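Local structure of hydrogenase maturation factor (3VTI) at residues A61-A66 / G182-L187; H156-M161 / L167-P172; K87-S92 / I120-S125. The protein probably receives a carbamoyl group from HypF on a thiol and dehydrates it with ATP, supplying the cyanide ligands of maturing [NiFe]-hydrogenases. All coordinates share one frame; numbering follows the deposited sequence.

Interaction 1: A61-A66 / G182-L187; sequences ASMRGA and GLIEKL
The flat peptide group after Ser-62 has the CG2 methyl of Ile-184 on one face, 3.9 Å from Ser-62 O, and the amide nitrogens of Gly-65 and Ala-66 reaching that oxygen from the other. These two bonds close a turn within the loop, Gly-65 N lying 2.7 Å from Ser-62 O. In the PurM-like fold of the AIR synthase-related proteins this is an interdomain contact, joining the loop between helix 49-60 and strand 66-78 of the N-terminal domain to helix 181-187 of the C-terminal domain.

The packing is apolar and centres on one methyl group. With CG1 of Ile-184 anti to its carbonyl carbon (chi1 -68°) and the chain extended beyond it (chi2 166°), CD1 is carried forward into the angle between two side chains of the loop. It lies 3.6 Å from Ser-62 CB, so the serine joins the apolar surface through its carbon, while its OG is hydrogen-bonded to the carbonyl oxygen of Val-58 in the preceding helix. Met-63 starts out pointing away from the helix, but its chain bends at chi2 (-63°) and brings the terminal methyl back, crossing Ile-184 at about a right angle.

Leu-197 of strand 194-198 packs on both Met-63 and Ile-184. The methionine also touches Asp-22, a magnesium ligand, and its side chain is about 5 Å from the bound ion, so the Met-63 end of this apolar seam borders the metal site. The methionine's closest approach to the helix runs from Met-63 CE to Ile-184 CD1, 3.7 Å.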
ATOM      1  N   ALA C  61      -9.060   7.780 -17.938  1.00 40.01           N
ATOM      2  CA  ALA C  61      -8.377   8.510 -19.000  1.00 40.97           C
ATOM      3  C   ALA C  61      -9.267   8.777 -20.225  1.00 42.06           C
ATOM      4  O   ALA C  61      -8.892   9.560 -21.113  1.00 42.69           O
ATOM      5  CB  ALA C  61      -7.106   7.785 -19.413  1.00 41.17           C
ATOM      6  N   SER C  62     -10.439   8.132 -20.264  1.00 41.70           N
ATOM      7  CA  SER C  62     -11.377   8.278 -21.373  1.00 41.93           C
ATOM      8  C   SER C  62     -12.526   9.200 -20.998  1.00 42.20           C
ATOM      9  O   SER C  62     -13.150   9.805 -21.876  1.00 43.08           O
ATOM     10  CB  SER C  62     -11.939   6.914 -21.794  1.00 42.03           C
ATOM     11  OG  SER C  62     -10.926   5.959 -22.083  1.00 41.61           O
ATOM     12  N   MET C  63     -12.795   9.314 -19.697  1.00 41.59           N
ATOM     13  CA  MET C  63     -13.970  10.035 -19.176  1.00 42.12           C
ATOM     14  C   MET C  63     -14.050  11.504 -19.588  1.00 43.52           C
ATOM     15  O   MET C  63     -15.036  12.193 -19.311  1.00 44.61           O
ATOM     16  CB  MET C  63     -14.035   9.937 -17.655  1.00 41.12           C
ATOM     17  CG  MET C  63     -14.206   8.537 -17.158  1.00 40.94           C
ATOM     18  SD  MET C  63     -15.750   7.824 -17.712  1.00 41.66           S
ATOM     19  CE  MET C  63     -15.355   6.082 -17.642  1.00 40.70           C
ATOM     20  N   ARG C  64     -13.009  11.972 -20.255  1.00 44.05           N
ATOM     21  CA  ARG C  64     -12.924  13.347 -20.668  1.00 45.35           C
ATOM     22  C   ARG C  64     -13.237  13.460 -22.165  1.00 46.04           C
ATOM     23  O   ARG C  64     -13.195  14.544 -22.735  1.00 47.51           O
ATOM     24  CB  ARG C  64     -11.528  13.872 -20.320  1.00 45.62           C
ATOM     25  CG  ARG C  64     -11.473  15.319 -19.951  1.00 47.16           C
ATOM     26  CD  ARG C  64     -12.293  15.674 -18.698  1.00 46.64           C
ATOM     27  NE  ARG C  64     -12.569  17.109 -18.724  1.00 45.99           N
ATOM     28  CZ  ARG C  64     -11.772  18.038 -18.206  1.00 47.18           C
ATOM     29  NH1 ARG C  64     -10.659  17.685 -17.571  1.00 45.80           N
ATOM     30  NH2 ARG C  64     -12.097  19.325 -18.301  1.00 49.11           N
ATOM     31  N   GLY C  65     -13.597  12.331 -22.780  1.00 45.52           N
ATOM     32  CA  GLY C  65     -13.858  12.260 -24.229  1.00 46.07           C
ATOM     33  C   GLY C  65     -12.589  11.944 -25.001  1.00 46.06           C
ATOM     34  O   GLY C  65     -12.247  12.618 -25.992  1.00 47.31           O
ATOM     35  N   ALA C  66     -11.885  10.909 -24.545  1.00 44.28           N
ATOM     36  CA  ALA C  66     -10.526  10.665 -24.997  1.00 44.23           C
ATOM     37  C   ALA C  66     -10.222   9.200 -25.256  1.00 43.54           C
ATOM     38  O   ALA C  66     -10.830   8.307 -24.658  1.00 42.22           O
ATOM     39  CB  ALA C  66      -9.530  11.248 -23.999  1.00 43.27           C
ATOM     40  N   GLY C 182     -13.475   1.586 -25.556  1.00 45.15           N
ATOM     41  CA  GLY C 182     -14.118   1.183 -26.806  1.00 46.40           C
ATOM     42  C   GLY C 182     -15.554   1.676 -26.894  1.00 46.95           C
ATOM     43  O   GLY C 182     -15.975   2.219 -27.925  1.00 48.55           O
ATOM     44  N   LEU C 183     -16.305   1.499 -25.806  1.00 45.62           N
ATOM     45  CA  LEU C 183     -17.672   1.985 -25.710  1.00 45.63           C
ATOM     46  C   LEU C 183     -17.730   3.520 -25.773  1.00 45.64           C
ATOM     47  O   LEU C 183     -18.577   4.096 -26.470  1.00 46.61           O
ATOM     48  CB  LEU C 183     -18.322   1.458 -24.429  1.00 44.86           C
ATOM     49  CG  LEU C 183     -19.739   1.887 -24.043  1.00 44.54           C
ATOM     50  CD1 LEU C 183     -20.497   0.739 -23.432  1.00 45.03           C
ATOM     51  CD2 LEU C 183     -19.687   3.030 -23.072  1.00 43.38           C
ATOM     52  N   ILE C 184     -16.829   4.166 -25.044  1.00 44.48           N
ATOM     53  CA  ILE C 184     -16.723   5.623 -25.039  1.00 44.56           C
ATOM     54  C   ILE C 184     -16.366   6.167 -26.437  1.00 46.62           C
ATOM     55  O   ILE C 184     -16.944   7.158 -26.898  1.00 47.20           O
ATOM     56  CB  ILE C 184     -15.749   6.090 -23.925  1.00 43.14           C
ATOM     57  CG1 ILE C 184     -16.372   5.798 -22.551  1.00 41.93           C
ATOM     58  CG2 ILE C 184     -15.432   7.566 -24.043  1.00 42.74           C
ATOM     59  CD1 ILE C 184     -15.409   5.885 -21.362  1.00 41.01           C
ATOM     60  N   GLU C 185     -15.452   5.489 -27.126  1.00 47.67           N
ATOM     61  CA  GLU C 185     -15.109   5.852 -28.498  1.00 50.35           C
ATOM     62  C   GLU C 185     -16.353   5.904 -29.415  1.00 51.99           C
ATOM     63  O   GLU C 185     -16.479   6.803 -30.256  1.00 53.32           O
ATOM     64  CB  GLU C 185     -14.052   4.892 -29.065  1.00 50.96           C
ATOM     65  CG  GLU C 185     -13.571   5.247 -30.487  1.00 54.61           C
ATOM     66  CD  GLU C 185     -12.532   4.267 -31.027  1.00 58.24           C
ATOM     67  OE1 GLU C 185     -11.322   4.440 -30.737  1.00 59.08           O
ATOM     68  OE2 GLU C 185     -12.930   3.321 -31.739  1.00 59.68           O
ATOM     69  N   LYS C 186     -17.263   4.946 -29.251  1.00 52.01           N
ATOM     70  CA  LYS C 186     -18.488   4.915 -30.065  1.00 54.01           C
ATOM     71  C   LYS C 186     -19.480   5.989 -29.627  1.00 53.42           C
ATOM     72  O   LYS C 186     -20.274   6.464 -30.432  1.00 55.49           O
ATOM     73  CB  LYS C 186     -19.157   3.528 -30.052  1.00 54.33           C
ATOM     74  CG  LYS C 186     -18.324   2.418 -30.680  1.00 56.99           C
ATOM     75  CD  LYS C 186     -19.007   1.059 -30.542  1.00 60.77           C
ATOM     76  CE  LYS C 186     -20.003   0.807 -31.675  1.00 63.95           C
ATOM     77  NZ  LYS C 186     -21.016  -0.227 -31.306  1.00 65.30           N
ATOM     78  N   LEU C 187     -19.437   6.358 -28.351  1.00 51.16           N
ATOM     79  CA  LEU C 187     -20.276   7.436 -27.842  1.00 50.69           C
ATOM     80  C   LEU C 187     -19.778   8.781 -28.338  1.00 51.47           C
ATOM     81  O   LEU C 187     -20.571   9.651 -28.661  1.00 52.83           O
ATOM     82  CB  LEU C 187     -20.327   7.430 -26.310  1.00 48.46           C
ATOM     83  CG  LEU C 187     -21.349   6.529 -25.621  1.00 47.69           C
ATOM     84  CD1 LEU C 187     -21.054   6.412 -24.124  1.00 45.75           C
ATOM     85  CD2 LEU C 187     -22.782   7.016 -25.846  1.00 47.81           C
TER

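Interaction 2: H156-M161 / L167-P172; sequences HGMAVM and LQFDTP
The backbone oxygen of Phe-169, whose ring packs against Met-158 across the contact, is held by a neighbouring side chain: Gln-168 NE2 donates to Phe-169 O at 2.8 Å. The donor lies in the carbonyl plane on a lone pair and close to the glutamine's own amide plane, with an N-H···O angle of 150°. This bond is local to the loop; across the contact the Phe-169 ring makes a Met-aromatic contact with helix 155-164 of the C-terminal, AIR synthase-related domain, as the chain folds back on the helix it has just left.

Met-158 departs from the helix with CG anti to its backbone N (chi1 -170°), and the bend at chi2 turns the sulfur toward the ring. SD approaches the CE2-CZ side of Phe-169 obliquely, 4.9 Å from the ring centroid and 61° off the ring normal. Ala-236 of helix 231-240 touches both partners, so a second helix adjoins the pair.

One turn further along, Met-161 meets Leu-167, whose backbone oxygen is hydrogen-bonded to Ser-162 OG. The second protein of the complex, HypF, covers this corner: it packs on Met-161, Leu-167 and Phe-169, and one of its basic side chains pairs with Asp-170. The loop is thus folded onto its own helix and docked on the partner as well. In the second apolar pair the leucine methyl CD1 rests 3.8 Å from Met-161 CG, a mid-chain carbon.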
ATOM      1  N   HIS C 156     -19.459  -4.921  -9.011  1.00 45.25           N
ATOM      2  CA  HIS C 156     -18.151  -5.007  -8.390  1.00 45.37           C
ATOM      3  C   HIS C 156     -18.243  -4.914  -6.863  1.00 46.43           C
ATOM      4  O   HIS C 156     -17.754  -5.798  -6.154  1.00 47.65           O
ATOM      5  CB  HIS C 156     -17.232  -3.924  -8.939  1.00 43.91           C
ATOM      6  CG  HIS C 156     -15.854  -3.970  -8.363  1.00 44.65           C
ATOM      7  ND1 HIS C 156     -14.864  -4.781  -8.872  1.00 44.99           N
ATOM      8  CD2 HIS C 156     -15.304  -3.318  -7.312  1.00 44.94           C
ATOM      9  CE1 HIS C 156     -13.760  -4.619  -8.166  1.00 45.78           C
ATOM     10  NE2 HIS C 156     -14.002  -3.739  -7.211  1.00 45.45           N
ATOM     11  N   GLY C 157     -18.881  -3.852  -6.371  1.00 46.30           N
ATOM     12  CA  GLY C 157     -19.091  -3.654  -4.944  1.00 47.02           C
ATOM     13  C   GLY C 157     -19.613  -4.881  -4.221  1.00 48.73           C
ATOM     14  O   GLY C 157     -19.077  -5.276  -3.179  1.00 49.59           O
ATOM     15  N   MET C 158     -20.657  -5.498  -4.764  1.00 49.18           N
ATOM     16  CA  MET C 158     -21.214  -6.671  -4.113  1.00 51.29           C
ATOM     17  C   MET C 158     -20.316  -7.899  -4.270  1.00 51.74           C
ATOM     18  O   MET C 158     -20.251  -8.732  -3.376  1.00 53.42           O
ATOM     19  CB  MET C 158     -22.643  -6.948  -4.583  1.00 51.98           C
ATOM     20  CG  MET C 158     -23.373  -8.016  -3.766  1.00 55.17           C
ATOM     21  SD  MET C 158     -23.309  -7.796  -1.961  1.00 58.15           S
ATOM     22  CE  MET C 158     -24.498  -6.477  -1.732  1.00 58.26           C
ATOM     23  N   ALA C 159     -19.612  -7.995  -5.391  1.00 50.73           N
ATOM     24  CA  ALA C 159     -18.736  -9.137  -5.644  1.00 51.59           C
ATOM     25  C   ALA C 159     -17.568  -9.216  -4.659  1.00 52.02           C
ATOM     26  O   ALA C 159     -17.347 -10.265  -4.052  1.00 53.77           O
ATOM     27  CB  ALA C 159     -18.231  -9.140  -7.100  1.00 50.55           C
ATOM     28  N   VAL C 160     -16.834  -8.116  -4.489  1.00 50.91           N
ATOM     29  CA  VAL C 160     -15.704  -8.118  -3.557  1.00 51.75           C
ATOM     30  C   VAL C 160     -16.174  -8.201  -2.102  1.00 53.50           C
ATOM     31  O   VAL C 160     -15.552  -8.880  -1.300  1.00 55.21           O
ATOM     32  CB  VAL C 160     -14.660  -6.972  -3.808  1.00 50.19           C
ATOM     33  CG1 VAL C 160     -14.572  -6.627  -5.289  1.00 48.37           C
ATOM     34  CG2 VAL C 160     -14.959  -5.730  -2.982  1.00 51.10           C
ATOM     35  N   MET C 161     -17.286  -7.543  -1.778  1.00 53.86           N
ATOM     36  CA  MET C 161     -17.962  -7.704  -0.483  1.00 55.99           C
ATOM     37  C   MET C 161     -18.209  -9.186  -0.160  1.00 57.61           C
ATOM     38  O   MET C 161     -17.855  -9.664   0.915  1.00 59.00           O
ATOM     39  CB  MET C 161     -19.287  -6.927  -0.499  1.00 56.22           C
ATOM     40  CG  MET C 161     -20.277  -7.247   0.618  1.00 59.50           C
ATOM     41  SD  MET C 161     -20.534  -5.906   1.798  1.00 63.61           S
ATOM     42  CE  MET C 161     -21.359  -4.673   0.799  1.00 60.03           C
ATOM     43  N   LEU C 167     -19.494 -14.005   2.479  1.00 69.91           N
ATOM     44  CA  LEU C 167     -20.944 -14.051   2.411  1.00 71.05           C
ATOM     45  C   LEU C 167     -21.390 -14.931   1.255  1.00 71.53           C
ATOM     46  O   LEU C 167     -21.167 -14.607   0.084  1.00 69.45           O
ATOM     47  CB  LEU C 167     -21.509 -12.635   2.240  1.00 69.15           C
ATOM     48  CG  LEU C 167     -21.006 -11.541   3.187  1.00 68.26           C
ATOM     49  CD1 LEU C 167     -21.442 -10.185   2.686  1.00 66.19           C
ATOM     50  CD2 LEU C 167     -21.500 -11.768   4.597  1.00 70.09           C
ATOM     51  N   GLN C 168     -22.011 -16.055   1.591  1.00 74.77           N
ATOM     52  CA  GLN C 168     -22.549 -16.965   0.584  1.00 75.95           C
ATOM     53  C   GLN C 168     -23.921 -16.481   0.125  1.00 75.50           C
ATOM     54  O   GLN C 168     -24.771 -16.130   0.945  1.00 76.72           O
ATOM     55  CB  GLN C 168     -22.623 -18.399   1.136  1.00 79.31           C
ATOM     56  CG  GLN C 168     -23.181 -19.446   0.161  1.00 81.41           C
ATOM     57  CD  GLN C 168     -22.309 -19.645  -1.073  1.00 80.88           C
ATOM     58  OE1 GLN C 168     -21.266 -20.301  -1.012  1.00 82.00           O
ATOM     59  NE2 GLN C 168     -22.747 -19.092  -2.203  1.00 78.56           N
ATOM     60  N   PHE C 169     -24.119 -16.437  -1.190  1.00 74.15           N
ATOM     61  CA  PHE C 169     -25.422 -16.088  -1.758  1.00 73.82           C
ATOM     62  C   PHE C 169     -25.969 -17.225  -2.611  1.00 75.23           C
ATOM     63  O   PHE C 169     -25.227 -18.123  -3.015  1.00 75.78           O
ATOM     64  CB  PHE C 169     -25.341 -14.797  -2.573  1.00 70.70           C
ATOM     65  CG  PHE C 169     -25.011 -13.582  -1.755  1.00 69.20           C
ATOM     66  CD1 PHE C 169     -25.810 -13.211  -0.677  1.00 69.93           C
ATOM     67  CD2 PHE C 169     -23.907 -12.797  -2.070  1.00 66.29           C
ATOM     68  CE1 PHE C 169     -25.502 -12.080   0.080  1.00 68.89           C
ATOM     69  CE2 PHE C 169     -23.598 -11.664  -1.321  1.00 64.68           C
ATOM     70  CZ  PHE C 169     -24.392 -11.307  -0.245  1.00 65.99           C
ATOM     71  N   ASP C 170     -27.272 -17.175  -2.876  1.00 76.01           N
ATOM     72  CA  ASP C 170     -27.942 -18.168  -3.711  1.00 77.53           C
ATOM     73  C   ASP C 170     -27.340 -18.204  -5.120  1.00 75.72           C
ATOM     74  O   ASP C 170     -27.265 -19.266  -5.742  1.00 77.18           O
ATOM     75  CB  ASP C 170     -29.451 -17.891  -3.759  1.00 78.67           C
ATOM     76  CG  ASP C 170     -30.116 -18.002  -2.384  1.00 81.31           C
ATOM     77  OD1 ASP C 170     -30.971 -17.142  -2.054  1.00 81.09           O
ATOM     78  OD2 ASP C 170     -29.778 -18.951  -1.636  1.00 83.69           O
ATOM     79  N   THR C 171     -26.906 -17.037  -5.597  1.00 72.60           N
ATOM     80  CA  THR C 171     -26.193 -16.901  -6.866  1.00 70.58           C
ATOM     81  C   THR C 171     -24.821 -16.231  -6.626  1.00 68.02           C
ATOM     82  O   THR C 171     -24.750 -15.166  -5.997  1.00 66.75           O
ATOM     83  CB  THR C 171     -27.009 -16.045  -7.874  1.00 69.41           C
ATOM     84  OG1 THR C 171     -28.410 -16.240  -7.650  1.00 71.77           O
ATOM     85  CG2 THR C 171     -26.662 -16.404  -9.321  1.00 68.71           C
ATOM     86  N   PRO C 172     -23.726 -16.849  -7.115  1.00 67.15           N
ATOM     87  CA  PRO C 172     -22.438 -16.157  -7.023  1.00 64.69           C
ATOM     88  C   PRO C 172     -22.455 -14.863  -7.850  1.00 61.77           C
ATOM     89  O   PRO C 172     -23.044 -14.818  -8.940  1.00 61.15           O
ATOM     90  CB  PRO C 172     -21.443 -17.172  -7.605  1.00 65.41           C
ATOM     91  CG  PRO C 172     -22.271 -18.097  -8.438  1.00 67.13           C
ATOM     92  CD  PRO C 172     -23.603 -18.170  -7.759  1.00 68.81           C
TER

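Interaction 3: K87-S92 / I120-S125; sequences KKIVKS and IFINTS
Ile-89 and Ile-122 both set CG1 anti to their carbonyl carbons, with chi1 at -72° and -57°, whereas Ile-120 swings CG1 anti to its backbone nitrogen (chi1 -177°). In this helix-on-sheet packing the difference shows in which branches meet. Ile-89 sends its long CD1 arm toward the start of the strand and presents its CG2 methyl to the next inward-facing residue, while Ile-120 offers its short branch and Ile-122 its long one.

Helix 83-100 is the connection of a β-α-β unit, linking the neighbouring parallel strands 66-78 and 103-112, and it lies over the mixed sheet of the N-terminal domain, where it also reaches strand 120-130. Because successive strand residues face opposite sides, Ile-120 and Ile-122 share the face turned to this helix.

Ile-89 straddles the two. It meets Ile-120 tip to tip, with Ile-89 CD1 4.2 Å from Ile-120 CG2, and it slides past Ile-122 in the opposite direction, the contact falling between a branch of one and the end of the other. Ile-49 of helix 49-60 touches both Ile-89 and Ile-122, extending the apolar layer to a second helix, and Leu-86 and Met-93 add further contacts from helix 83-100 itself.

The other face of the strand serves the dimer. Phe-121, Asn-123 and Ser-125 pack against a second copy of the protein, and Ser-125 OG is hydrogen-bonded to OG of Ser-125 of that subunit. On the helix side, the closer of the two isoleucine pairs joins Ile-89 CG2 to Ile-122 CD1 at 3.7 Å.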
ATOM      1  N   LYS C  87       2.943 -13.143 -11.050  0.60 58.96           N
ATOM      2  CA  LYS C  87       2.883 -13.480 -12.469  0.60 58.87           C
ATOM      3  C   LYS C  87       1.448 -13.432 -12.995  0.60 57.45           C
ATOM      4  O   LYS C  87       1.215 -13.030 -14.131  0.60 56.48           O
ATOM      5  CB  LYS C  87       3.502 -14.858 -12.730  0.60 61.55           C
ATOM      6  CG  LYS C  87       5.020 -14.900 -12.595  0.60 62.55           C
ATOM      7  CD  LYS C  87       5.595 -16.212 -13.096  0.60 64.42           C
ATOM      8  CE  LYS C  87       7.116 -16.231 -12.968  0.60 66.13           C
ATOM      9  NZ  LYS C  87       7.712 -17.517 -13.425  0.60 68.29           N
ATOM     10  N   LYS C  88       0.495 -13.836 -12.158  1.00 57.39           N
ATOM     11  CA  LYS C  88      -0.927 -13.801 -12.501  1.00 56.70           C
ATOM     12  C   LYS C  88      -1.459 -12.368 -12.606  1.00 53.96           C
ATOM     13  O   LYS C  88      -2.237 -12.051 -13.508  1.00 53.07           O
ATOM     14  CB  LYS C  88      -1.758 -14.595 -11.483  1.00 57.63           C
ATOM     15  CG  LYS C  88      -1.716 -16.099 -11.671  1.00 61.67           C
ATOM     16  CD  LYS C  88      -2.078 -16.861 -10.387  1.00 65.15           C
ATOM     17  CE  LYS C  88      -3.589 -17.004 -10.196  1.00 65.58           C
ATOM     18  NZ  LYS C  88      -3.899 -17.912  -9.052  1.00 68.14           N
ATOM     19  N   ILE C  89      -1.040 -11.515 -11.676  1.00 52.93           N
ATOM     20  CA  ILE C  89      -1.434 -10.108 -11.667  1.00 50.83           C
ATOM     21  C   ILE C  89      -0.900  -9.394 -12.904  1.00 50.35           C
ATOM     22  O   ILE C  89      -1.652  -8.725 -13.618  1.00 48.91           O
ATOM     23  CB  ILE C  89      -0.958  -9.402 -10.371  1.00 50.61           C
ATOM     24  CG1 ILE C  89      -1.792  -9.875  -9.180  1.00 50.17           C
ATOM     25  CG2 ILE C  89      -1.025  -7.879 -10.505  1.00 48.26           C
ATOM     26  CD1 ILE C  89      -1.173  -9.563  -7.842  1.00 50.87           C
ATOM     27  N   VAL C  90       0.395  -9.574 -13.159  1.00 51.49           N
ATOM     28  CA  VAL C  90       1.077  -8.936 -14.279  1.00 51.64           C
ATOM     29  C   VAL C  90       0.468  -9.376 -15.619  1.00 51.89           C
ATOM     30  O   VAL C  90       0.185  -8.536 -16.479  1.00 50.95           O
ATOM     31  CB  VAL C  90       2.617  -9.180 -14.204  1.00 53.38           C
ATOM     32  CG1 VAL C  90       3.340  -8.578 -15.387  1.00 53.82           C
ATOM     33  CG2 VAL C  90       3.181  -8.579 -12.919  1.00 53.45           C
ATOM     34  N   LYS C  91       0.254 -10.685 -15.774  1.00 53.30           N
ATOM     35  CA  LYS C  91      -0.449 -11.256 -16.930  1.00 53.90           C
ATOM     36  C   LYS C  91      -1.816 -10.599 -17.172  1.00 52.06           C
ATOM     37  O   LYS C  91      -2.130 -10.213 -18.302  1.00 51.55           O
ATOM     38  CB  LYS C  91      -0.624 -12.768 -16.746  1.00 56.11           C
ATOM     39  CG  LYS C  91      -1.106 -13.530 -17.981  1.00 58.18           C
ATOM     40  CD  LYS C  91      -1.432 -14.971 -17.626  1.00 62.54           C
ATOM     41  CE  LYS C  91      -1.617 -15.838 -18.871  1.00 66.38           C
ATOM     42  NZ  LYS C  91      -2.901 -15.532 -19.571  1.00 67.12           N
ATOM     43  N   SER C  92      -2.617 -10.482 -16.108  1.00 50.97           N
ATOM     44  CA  SER C  92      -3.923  -9.822 -16.174  1.00 49.40           C
ATOM     45  C   SER C  92      -3.819  -8.364 -16.614  1.00 48.08           C
ATOM     46  O   SER C  92      -4.667  -7.873 -17.354  1.00 47.28           O
ATOM     47  CB  SER C  92      -4.628  -9.892 -14.830  1.00 48.96           C
ATOM     48  OG  SER C  92      -5.060 -11.203 -14.560  1.00 50.05           O
ATOM     49  N   ILE C 120       0.292  -6.514  -1.606  1.00 52.60           N
ATOM     50  CA  ILE C 120       0.609  -5.723  -2.804  0.60 51.30           C
ATOM     51  C   ILE C 120      -0.394  -4.597  -3.092  1.00 49.64           C
ATOM     52  O   ILE C 120      -1.608  -4.821  -3.101  1.00 49.10           O
ATOM     53  CB  ILE C 120       0.756  -6.638  -4.067  1.00 51.26           C
ATOM     54  CG1 ILE C 120       1.153  -5.829  -5.308  1.00 49.88           C
ATOM     55  CG2 ILE C 120      -0.520  -7.450  -4.315  1.00 51.37           C
ATOM     56  CD1 ILE C 120       1.691  -6.678  -6.450  1.00 49.77           C
ATOM     57  N   PHE C 121       0.122  -3.388  -3.308  1.00 49.10           N
ATOM     58  CA  PHE C 121      -0.666  -2.287  -3.880  1.00 47.59           C
ATOM     59  C   PHE C 121      -0.124  -1.922  -5.250  1.00 46.69           C
ATOM     60  O   PHE C 121       1.065  -2.097  -5.526  1.00 47.77           O
ATOM     61  CB  PHE C 121      -0.658  -1.036  -2.991  1.00 47.86           C
ATOM     62  CG  PHE C 121      -1.233  -1.253  -1.619  1.00 49.72           C
ATOM     63  CD1 PHE C 121      -2.362  -2.042  -1.432  1.00 50.25           C
ATOM     64  CD2 PHE C 121      -0.659  -0.646  -0.517  1.00 51.22           C
ATOM     65  CE1 PHE C 121      -2.890  -2.239  -0.177  1.00 51.73           C
ATOM     66  CE2 PHE C 121      -1.184  -0.836   0.746  1.00 52.55           C
ATOM     67  CZ  PHE C 121      -2.296  -1.636   0.920  1.00 53.11           C
ATOM     68  N   ILE C 122      -1.004  -1.412  -6.105  1.00 45.10           N
ATOM     69  CA  ILE C 122      -0.615  -0.963  -7.427  1.00 44.13           C
ATOM     70  C   ILE C 122      -1.182   0.427  -7.720  1.00 43.29           C
ATOM     71  O   ILE C 122      -2.367   0.696  -7.482  1.00 42.97           O
ATOM     72  CB  ILE C 122      -1.058  -1.968  -8.520  1.00 43.68           C
ATOM     73  CG1 ILE C 122      -0.470  -3.357  -8.234  1.00 45.25           C
ATOM     74  CG2 ILE C 122      -0.620  -1.496  -9.902  1.00 42.45           C
ATOM     75  CD1 ILE C 122      -1.230  -4.505  -8.884  1.00 45.48           C
ATOM     76  N   ASN C 123      -0.329   1.308  -8.234  1.00 43.05           N
ATOM     77  CA  ASN C 123      -0.781   2.572  -8.777  1.00 42.17           C
ATOM     78  C   ASN C 123      -0.589   2.616 -10.282  1.00 41.94           C
ATOM     79  O   ASN C 123       0.447   2.193 -10.794  1.00 43.20           O
ATOM     80  CB  ASN C 123      -0.063   3.753  -8.124  1.00 42.74           C
ATOM     81  CG  ASN C 123      -0.525   5.090  -8.688  1.00 42.52           C
ATOM     82  OD1 ASN C 123      -0.145   5.474  -9.795  1.00 41.47           O
ATOM     83  ND2 ASN C 123      -1.377   5.787  -7.944  1.00 43.21           N
ATOM     84  N   THR C 124      -1.580   3.136 -10.991  1.00 40.78           N
ATOM     85  CA  THR C 124      -1.432   3.359 -12.414  1.00 40.80           C
ATOM     86  C   THR C 124      -1.770   4.797 -12.755  1.00 40.90           C
ATOM     87  O   THR C 124      -2.713   5.370 -12.185  1.00 40.57           O
ATOM     88  CB  THR C 124      -2.320   2.406 -13.262  1.00 40.29           C
ATOM     89  OG1 THR C 124      -3.660   2.400 -12.759  1.00 39.23           O
ATOM     90  CG2 THR C 124      -1.778   0.999 -13.223  1.00 40.77           C
ATOM     91  N   SER C 125      -0.992   5.385 -13.662  1.00 41.24           N
ATOM     92  CA  SER C 125      -1.362   6.666 -14.270  1.00 41.67           C
ATOM     93  C   SER C 125      -1.611   6.473 -15.754  1.00 41.59           C
ATOM     94  O   SER C 125      -1.119   5.510 -16.354  1.00 41.79           O
ATOM     95  CB  SER C 125      -0.287   7.728 -14.049  1.00 42.57           C
ATOM     96  OG  SER C 125       0.017   7.848 -12.669  1.00 44.49           O
TER

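The three contacts lie in different parts of the fold. Interaction 3 is part of the interior of the N-terminal domain, interaction 2 folds a loop of the C-terminal domain that HypF covers, and interaction 1 joins the two domains beside the magnesium ion bound by Asp-22, Asp-60 and Asp-199. Along the chain, interactions 3 and 2 follow one another, and both are enclosed by the long loop that interaction 1 closes. They are well separated, about 29 Å between the centres of interactions 1 and 2 and about 23 Å for each other pair. None touches another, although the nearest atoms of interactions 1 and 3 come within about 7 Å. Only interaction 1 adjoins the metal site.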